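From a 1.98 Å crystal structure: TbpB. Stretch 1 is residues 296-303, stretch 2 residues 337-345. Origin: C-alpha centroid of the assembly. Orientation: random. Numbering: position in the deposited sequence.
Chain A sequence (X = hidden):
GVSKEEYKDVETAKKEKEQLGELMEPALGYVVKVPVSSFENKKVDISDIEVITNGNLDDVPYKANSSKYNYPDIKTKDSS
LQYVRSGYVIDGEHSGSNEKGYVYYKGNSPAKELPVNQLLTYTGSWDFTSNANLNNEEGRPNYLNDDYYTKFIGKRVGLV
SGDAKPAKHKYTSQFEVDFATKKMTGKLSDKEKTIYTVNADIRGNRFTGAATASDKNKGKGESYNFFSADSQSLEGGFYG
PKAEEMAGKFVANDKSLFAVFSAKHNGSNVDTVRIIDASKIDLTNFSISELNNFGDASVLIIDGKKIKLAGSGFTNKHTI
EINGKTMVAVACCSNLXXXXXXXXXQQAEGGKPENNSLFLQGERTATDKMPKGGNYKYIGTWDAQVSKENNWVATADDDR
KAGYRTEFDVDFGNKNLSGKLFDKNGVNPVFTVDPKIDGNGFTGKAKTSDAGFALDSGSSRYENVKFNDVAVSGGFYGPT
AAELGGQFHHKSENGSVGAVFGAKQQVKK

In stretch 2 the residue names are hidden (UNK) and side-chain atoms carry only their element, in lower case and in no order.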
# COMPACT_ATOMS: atom_id res chain seq x y z
N ASP A 296 1.79 6.50 0.88
CA ASP A 296 2.66 7.37 1.69
C ASP A 296 4.11 6.96 1.41
O ASP A 296 4.57 5.89 1.84
CB ASP A 296 2.31 7.25 3.18
CG ASP A 296 2.98 8.34 4.02
OD1 ASP A 296 4.00 8.88 3.58
OD2 ASP A 296 2.49 8.65 5.12
N ALA A 297 4.84 7.80 0.66
CA ALA A 297 6.22 7.49 0.27
C ALA A 297 7.13 7.52 1.51
O ALA A 297 8.26 6.99 1.47
CB ALA A 297 6.72 8.50 -0.78
N SER A 298 6.64 8.11 2.59
CA SER A 298 7.42 8.17 3.86
C SER A 298 7.18 6.97 4.78
O SER A 298 7.68 6.92 5.91
CB SER A 298 7.18 9.48 4.60
OG SER A 298 7.61 10.54 3.75
N VAL A 299 6.47 5.97 4.28
CA VAL A 299 6.33 4.72 5.01
C VAL A 299 6.97 3.65 4.13
O VAL A 299 6.58 3.44 2.96
CB VAL A 299 4.84 4.45 5.31
CG1 VAL A 299 4.64 3.05 5.85
CG2 VAL A 299 4.26 5.51 6.28
N LEU A 300 7.98 3.00 4.67
CA LEU A 300 8.69 1.98 3.90
C LEU A 300 8.41 0.67 4.58
O LEU A 300 8.73 0.51 5.77
CB LEU A 300 10.20 2.32 3.88
CG LEU A 300 11.15 1.28 3.27
CD1 LEU A 300 10.97 1.23 1.73
CD2 LEU A 300 12.61 1.59 3.65
N ILE A 301 7.80 -0.27 3.86
CA ILE A 301 7.41 -1.55 4.45
C ILE A 301 8.44 -2.61 4.10
O ILE A 301 8.58 -2.98 2.95
CB ILE A 301 5.94 -1.99 4.01
CG1 ILE A 301 4.94 -0.83 4.25
CG2 ILE A 301 5.50 -3.28 4.72
CD1 ILE A 301 3.43 -1.19 4.01
N ILE A 302 9.14 -3.12 5.11
CA ILE A 302 10.16 -4.15 4.89
C ILE A 302 9.76 -5.44 5.57
O ILE A 302 9.54 -5.47 6.79
CB ILE A 302 11.59 -3.73 5.38
CG1 ILE A 302 12.03 -2.40 4.76
CG2 ILE A 302 12.64 -4.90 5.12
CD1 ILE A 302 12.02 -2.35 3.23
N ASP A 303 9.69 -6.51 4.77
CA ASP A 303 9.29 -7.83 5.24
C ASP A 303 8.11 -7.72 6.20
O ASP A 303 8.13 -8.29 7.31
CB ASP A 303 10.49 -8.57 5.88
CG ASP A 303 10.15 -9.97 6.34
OD1 ASP A 303 9.31 -10.63 5.68
OD2 ASP A 303 10.72 -10.39 7.37
N UNK A 337 9.21 16.10 0.08
CA UNK A 337 8.05 15.76 0.93
C UNK A 337 7.16 14.65 0.35
O UNK A 337 6.38 14.02 1.08
o UNK A 337 8.39 18.30 4.22
c UNK A 337 7.52 18.23 3.33
c UNK A 337 7.94 18.16 1.88
c UNK A 337 7.20 17.01 1.14
o UNK A 337 6.30 18.18 3.59
N UNK A 338 7.28 14.40 -0.96
CA UNK A 338 6.34 13.48 -1.65
C UNK A 338 7.03 12.24 -2.27
O UNK A 338 6.38 11.48 -3.02
c UNK A 338 5.19 16.66 -2.00
o UNK A 338 2.41 18.36 -0.38
c UNK A 338 5.53 14.23 -2.71
c UNK A 338 4.43 17.67 -1.42
c UNK A 338 3.16 17.38 -0.96
c UNK A 338 3.43 15.08 -1.59
c UNK A 338 2.66 16.09 -1.02
c UNK A 338 4.69 15.34 -2.10
N UNK A 339 8.31 12.07 -1.95
CA UNK A 339 9.13 10.93 -2.36
C UNK A 339 10.24 10.72 -1.34
O UNK A 339 10.55 11.62 -0.57
c UNK A 339 10.63 12.41 -3.92
s UNK A 339 11.70 12.30 -5.39
c UNK A 339 9.72 11.15 -3.77
c UNK A 339 12.40 10.64 -5.25
N UNK A 340 10.83 9.53 -1.35
CA UNK A 340 11.96 9.14 -0.51
C UNK A 340 12.76 8.14 -1.33
O UNK A 340 12.16 7.35 -2.07
c UNK A 340 11.47 8.40 0.74
n UNK A 340 11.32 12.25 3.52
c UNK A 340 11.45 10.80 3.82
c UNK A 340 10.85 9.29 1.83
c UNK A 340 11.95 10.08 2.56
N UNK A 341 14.08 8.16 -1.18
CA UNK A 341 14.92 7.16 -1.84
C UNK A 341 16.12 6.91 -0.95
O UNK A 341 16.42 7.72 -0.08
c UNK A 341 18.47 9.86 -3.20
c UNK A 341 16.25 8.83 -3.31
c UNK A 341 17.64 8.71 -3.14
c UNK A 341 15.34 7.59 -3.27
c UNK A 341 17.89 11.13 -3.41
c UNK A 341 15.69 10.09 -3.53
c UNK A 341 16.53 11.26 -3.58
N UNK A 342 16.77 5.78 -1.12
CA UNK A 342 18.02 5.61 -0.40
C UNK A 342 18.49 4.20 -0.47
O UNK A 342 18.20 3.47 -1.45
N UNK A 343 19.21 3.83 0.58
CA UNK A 343 19.89 2.55 0.66
C UNK A 343 19.30 1.68 1.75
O UNK A 343 18.85 2.18 2.79
o UNK A 343 24.19 3.12 0.65
c UNK A 343 21.41 2.76 0.88
c UNK A 343 23.52 3.70 -0.22
n UNK A 343 24.06 4.56 -1.12
c UNK A 343 22.03 3.48 -0.32
N UNK A 344 19.32 0.38 1.51
CA UNK A 344 18.79 -0.57 2.46
C UNK A 344 19.66 -1.82 2.46
O UNK A 344 19.89 -2.42 1.40
c UNK A 344 16.16 -1.39 4.23
c UNK A 344 15.44 -2.41 2.01
c UNK A 344 16.60 -1.96 2.87
c UNK A 344 17.35 -0.92 2.07
N UNK A 345 20.13 -2.21 3.65
CA UNK A 345 20.97 -3.35 3.81
C UNK A 345 20.65 -4.07 5.13
O UNK A 345 19.84 -3.58 5.94
n UNK A 345 23.88 -1.39 6.76
c UNK A 345 22.99 -2.07 4.80
c UNK A 345 22.92 0.34 3.81
c UNK A 345 24.04 1.07 6.32
c UNK A 345 23.44 -2.48 6.03
c UNK A 345 23.19 -0.64 4.76
c UNK A 345 23.23 1.68 4.12
c UNK A 345 22.45 -2.95 3.69
c UNK A 345 23.73 -0.26 6.01
c UNK A 345 23.79 2.02 5.37
O HOH W 1 5.69 11.44 1.51
O HOH W 2 8.22 13.34 4.60

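Position 337 has three side-chain carbons in a row, the third carrying two oxygens: a carboxylate on a two-carbon arm, hence glutamate, E337. Its CA-to-CB bond points away from stretch 1 and the side chain stays 7.0 Å or more from it. The backbone matters more, because water 1 donates to E337 O (2.7 Å).

Position 338 carries one carbon, then a ring of six carbons bearing one oxygen, a phenol, which identifies tyrosine, Y338. Its CA-to-CB bond also points away from stretch 1, and its backbone makes the contact: the carbonyl atom Y338 O lies 3.7 Å from A297 CB.

Position 339 shows an unbranched run of two carbons, a sulfur and a terminal carbon. The thioether is methionine, M339, with chi1 p, chi2 t and chi3 m. The CA-to-CB bond points away, and A297 CB packs against the backbone, 3.8 Å from M339 CA. M339 N is covered by the contact and has no partner anywhere in the model.

Position 340 has four carbons in a row ending in nitrogen, and its CA-to-CB bond points toward stretch 1. The unbranched chain with a terminal amine is lysine, K340. The closest approaches are made by carbons: K340 CG lies 3.5 Å from A297 O and K340 CE 3.8 Å from S298 OG, with K340 NZ 4.1 Å from S298 OG. K340 NZ reaches water 2 at 3.5 Å, a weak hydrogen bond.

Position 341 has one carbon and a six-carbon ring without a heteroatom, so it is phenylalanine, F341. Its CA-to-CB bond points away, and the side chain stays 8.5 Å or more from stretch 1.

Position 342 has no side-chain atoms and is glycine, G342. At phi/psi 168/-151 a CB would be jammed against the carbonyl oxygen of the preceding residue, so the backbone itself calls for glycine.

Position 343 has three carbons, the third bearing one oxygen and one nitrogen. This amide is glutamine, Q343; it lies out of reach of stretch 1, and its NE2 is hydrogen-bonded elsewhere in the structure.

Position 344 has four carbons forked at the second, and its CA-to-CB bond points toward stretch 1. The fork marks leucine, L344, whose CD2 meets I302 CD1 at 3.6 Å.

Position 345 has one carbon followed by fused five- and six-membered rings holding eight carbons and one nitrogen. The indole is tryptophan, W345, also out of reach.

The contact is small, burying 284 Å² over both sides, and contains no direct hydrogen bond across the stretches. The two run 23° apart but diverge: CA atoms of A297 and M339 are 5.2 Å apart, those of I302 and L344 9.7 Å, and side chains bridge the wider end. At the close end, a type I turn from D296 to V299, with V299 N bonded to D296 O (3.1 Å) and S298 N to D296 OD1 (2.9 Å), presents A297 and S298. There S298 OG donates to water 1 (3.1 Å) and accepts from water 2 (3.0 Å), giving solvent-mediated links to E337 and, weakly, K340.

Stretch 2, residues 337-345: EYMKFGQLW
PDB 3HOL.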